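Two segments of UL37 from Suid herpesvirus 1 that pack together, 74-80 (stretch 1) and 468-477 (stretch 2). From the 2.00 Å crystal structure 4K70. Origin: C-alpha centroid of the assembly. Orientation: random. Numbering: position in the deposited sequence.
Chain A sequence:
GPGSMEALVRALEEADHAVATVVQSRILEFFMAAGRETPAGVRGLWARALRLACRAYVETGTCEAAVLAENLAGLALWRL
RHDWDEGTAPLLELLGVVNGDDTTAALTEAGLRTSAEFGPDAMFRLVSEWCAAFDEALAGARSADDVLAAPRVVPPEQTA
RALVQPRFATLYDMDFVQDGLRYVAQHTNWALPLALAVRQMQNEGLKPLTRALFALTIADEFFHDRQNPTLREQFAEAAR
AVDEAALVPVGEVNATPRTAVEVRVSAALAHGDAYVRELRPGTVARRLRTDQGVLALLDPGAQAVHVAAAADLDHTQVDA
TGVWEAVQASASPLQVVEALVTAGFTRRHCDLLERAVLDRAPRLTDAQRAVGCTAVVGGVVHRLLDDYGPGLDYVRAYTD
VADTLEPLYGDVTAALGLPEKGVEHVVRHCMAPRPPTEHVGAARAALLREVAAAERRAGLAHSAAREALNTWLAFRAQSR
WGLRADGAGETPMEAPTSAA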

# COMPACT_ATOMS: atom_id res chain seq x y z
N GLY A 74 5.09 -17.22 -19.94
CA GLY A 74 4.08 -16.63 -19.09
C GLY A 74 3.68 -17.54 -17.94
O GLY A 74 3.54 -17.09 -16.80
N LEU A 75 3.51 -18.82 -18.23
CA LEU A 75 3.15 -19.79 -17.22
C LEU A 75 4.22 -19.88 -16.14
O LEU A 75 3.90 -20.04 -14.97
CB LEU A 75 2.94 -21.18 -17.84
CG LEU A 75 1.75 -21.32 -18.79
CD1 LEU A 75 1.76 -22.70 -19.46
CD2 LEU A 75 0.44 -21.07 -18.04
N ALA A 76 5.49 -19.77 -16.54
CA ALA A 76 6.61 -19.84 -15.60
C ALA A 76 6.68 -18.59 -14.72
O ALA A 76 7.02 -18.66 -13.55
CB ALA A 76 7.93 -20.02 -16.36
N LEU A 77 6.36 -17.45 -15.31
CA LEU A 77 6.41 -16.19 -14.58
C LEU A 77 5.23 -16.03 -13.62
O LEU A 77 5.32 -15.29 -12.64
CB LEU A 77 6.42 -15.01 -15.56
CG LEU A 77 7.74 -14.37 -16.00
CD1 LEU A 77 8.93 -15.27 -15.74
CD2 LEU A 77 7.65 -13.98 -17.47
N TRP A 78 4.14 -16.75 -13.89
CA TRP A 78 2.87 -16.53 -13.19
C TRP A 78 2.96 -16.78 -11.69
O TRP A 78 2.35 -16.07 -10.88
CB TRP A 78 1.79 -17.43 -13.77
CG TRP A 78 0.39 -16.87 -13.71
CD1 TRP A 78 -0.32 -16.53 -12.59
CD2 TRP A 78 -0.48 -16.61 -14.83
NE1 TRP A 78 -1.58 -16.07 -12.95
CE2 TRP A 78 -1.70 -16.12 -14.31
CE3 TRP A 78 -0.34 -16.77 -16.22
CZ2 TRP A 78 -2.77 -15.76 -15.14
CZ3 TRP A 78 -1.41 -16.42 -17.03
CH2 TRP A 78 -2.61 -15.92 -16.49
N ARG A 79 3.68 -17.84 -11.31
CA ARG A 79 3.77 -18.19 -9.90
C ARG A 79 5.13 -17.83 -9.34
O ARG A 79 5.64 -18.50 -8.45
CB ARG A 79 3.46 -19.68 -9.69
CG ARG A 79 1.99 -20.06 -9.88
CD ARG A 79 1.82 -21.54 -10.22
NE ARG A 79 2.32 -21.86 -11.56
CZ ARG A 79 1.60 -22.42 -12.53
NH1 ARG A 79 0.33 -22.77 -12.31
NH2 ARG A 79 2.15 -22.66 -13.72
N LEU A 80 5.70 -16.75 -9.84
CA LEU A 80 7.06 -16.36 -9.48
C LEU A 80 7.14 -15.69 -8.10
O LEU A 80 6.36 -14.79 -7.78
CB LEU A 80 7.62 -15.43 -10.56
CG LEU A 80 9.13 -15.20 -10.59
CD1 LEU A 80 9.83 -16.51 -10.88
CD2 LEU A 80 9.47 -14.15 -11.63
N ALA A 468 -8.20 -27.72 -18.27
CA ALA A 468 -7.23 -27.60 -17.18
C ALA A 468 -6.95 -26.13 -16.85
O ALA A 468 -7.04 -25.72 -15.70
CB ALA A 468 -5.95 -28.32 -17.55
N LEU A 469 -6.61 -25.35 -17.87
CA LEU A 469 -6.29 -23.94 -17.69
C LEU A 469 -7.46 -23.13 -17.14
O LEU A 469 -7.27 -22.28 -16.26
CB LEU A 469 -5.75 -23.34 -19.00
CG LEU A 469 -4.36 -23.88 -19.37
CD1 LEU A 469 -3.95 -23.53 -20.81
CD2 LEU A 469 -3.32 -23.37 -18.37
N ASN A 470 -8.67 -23.40 -17.64
CA ASN A 470 -9.90 -22.79 -17.10
C ASN A 470 -10.10 -23.10 -15.63
O ASN A 470 -10.50 -22.24 -14.85
CB ASN A 470 -11.14 -23.27 -17.87
CG ASN A 470 -11.44 -22.40 -19.07
OD1 ASN A 470 -11.13 -21.21 -19.09
ND2 ASN A 470 -12.06 -22.99 -20.09
N THR A 471 -9.82 -24.35 -15.25
CA THR A 471 -9.94 -24.78 -13.87
C THR A 471 -8.93 -24.05 -12.99
O THR A 471 -9.25 -23.62 -11.87
CB THR A 471 -9.73 -26.29 -13.75
OG1 THR A 471 -10.77 -26.97 -14.46
CG2 THR A 471 -9.74 -26.74 -12.29
N TRP A 472 -7.72 -23.90 -13.50
CA TRP A 472 -6.67 -23.19 -12.78
C TRP A 472 -7.00 -21.71 -12.58
O TRP A 472 -6.90 -21.18 -11.48
CB TRP A 472 -5.35 -23.33 -13.53
CG TRP A 472 -4.23 -22.66 -12.84
CD1 TRP A 472 -3.73 -22.97 -11.61
CD2 TRP A 472 -3.46 -21.57 -13.34
NE1 TRP A 472 -2.68 -22.12 -11.31
CE2 TRP A 472 -2.49 -21.26 -12.35
CE3 TRP A 472 -3.48 -20.83 -14.52
CZ2 TRP A 472 -1.57 -20.24 -12.51
CZ3 TRP A 472 -2.55 -19.82 -14.68
CH2 TRP A 472 -1.61 -19.53 -13.68
N LEU A 473 -7.39 -21.06 -13.67
CA LEU A 473 -7.65 -19.63 -13.64
C LEU A 473 -8.86 -19.28 -12.79
O LEU A 473 -8.92 -18.21 -12.18
CB LEU A 473 -7.87 -19.11 -15.06
CG LEU A 473 -6.69 -19.16 -16.02
CD1 LEU A 473 -7.16 -18.81 -17.43
CD2 LEU A 473 -5.62 -18.20 -15.56
N ALA A 474 -9.84 -20.18 -12.77
CA ALA A 474 -11.05 -19.98 -11.99
C ALA A 474 -10.74 -20.09 -10.51
O ALA A 474 -11.23 -19.31 -9.69
CB ALA A 474 -12.12 -20.98 -12.39
N PHE A 475 -9.90 -21.07 -10.16
CA PHE A 475 -9.48 -21.22 -8.78
C PHE A 475 -8.74 -19.98 -8.32
O PHE A 475 -9.00 -19.46 -7.23
CB PHE A 475 -8.59 -22.45 -8.63
CG PHE A 475 -7.92 -22.55 -7.29
CD1 PHE A 475 -8.65 -22.87 -6.16
CD2 PHE A 475 -6.56 -22.31 -7.17
CE1 PHE A 475 -8.03 -22.96 -4.93
CE2 PHE A 475 -5.94 -22.39 -5.95
CZ PHE A 475 -6.67 -22.72 -4.82
N ARG A 476 -7.82 -19.49 -9.15
CA ARG A 476 -7.07 -18.29 -8.81
C ARG A 476 -7.97 -17.07 -8.66
O ARG A 476 -7.82 -16.30 -7.72
CB ARG A 476 -5.93 -18.05 -9.81
CG ARG A 476 -4.74 -18.98 -9.57
CD ARG A 476 -3.52 -18.61 -10.40
NE ARG A 476 -2.92 -17.32 -10.03
CZ ARG A 476 -1.87 -17.19 -9.23
NH1 ARG A 476 -1.31 -18.26 -8.70
NH2 ARG A 476 -1.39 -15.98 -8.96
N ALA A 477 -8.91 -16.90 -9.59
CA ALA A 477 -9.84 -15.77 -9.57
C ALA A 477 -10.71 -15.74 -8.31
O ALA A 477 -10.91 -14.68 -7.71
CB ALA A 477 -10.73 -15.79 -10.81

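Large side chains can join helices whose backbones stand well apart, and these two segments of UL37 show how rotamers make that possible. The axes of the helical parts of the two stretches come no closer than 14.3 Å, with their N-to-C directions 28° apart, and no hydrogen bond crosses between the stretches. The gap is bridged by two tryptophans, two arginines and three leucines, which together bury 325 Å² in a contact built from van der Waals packing and aromatic geometry.

At its centre, Trp78 and Trp472 both point their CA-to-CB bonds toward the opposing stretch and both adopt chi1 t, at -150° and -179°. Their chi2 values, -61° and 63°, have opposite signs, and the rings meet at a steep angle. The edge of Trp472 is directed at the face of Trp78: CH2 of Trp472 lies 3.3 Å from CG of Trp78, the six-membered ring of the former and the five-membered ring of the latter have centroids 4.5 Å apart, and the planes are inclined at 69°. Such an edge-to-face pair suits indoles, because the slightly positive ring hydrogens approach the electron-rich face.

Each arginine packs beside one of the tryptophans. Arg79 leaves its backbone sideways, but its m, t, m sequence of chi1 to chi3 carries the guanidinium to Trp472, where NH1 of Arg79 comes within 3.2 Å of CZ2 of Trp472 and the CH2 atom of that ring lies over one face of the guanidinium. Arg476 starts toward stretch 1 and follows m, t, p, which lays its own guanidinium against Trp78, with CD1 of the indole over one face. NE1 of Trp78 and NE of Arg476 are 3.4 Å apart, yet both are donors, so this is packing between flat groups; each nitrogen finds its hydrogen bond elsewhere in the structure. Arginine fits such buried places because its long aliphatic portion and planar end can pack against neighbours while NH1 of Arg79 and NE and NH2 of Arg476 hydrogen-bond elsewhere in the structure. The aliphatic part of Arg79 is used here too, its CG lying 3.9 Å from NH1 of Arg476.

The leucines complete the apolar surface. Leu75, Leu469 and Leu473 all set off sideways and all take the m, t rotamer common in helices, which brings their branched ends nearer the other stretch. CD2 of Leu473 packs 3.8 Å from CZ2 of Trp78, while CD2 of Leu75 and CD2 of Leu469 make a looser contact at 4.4 Å.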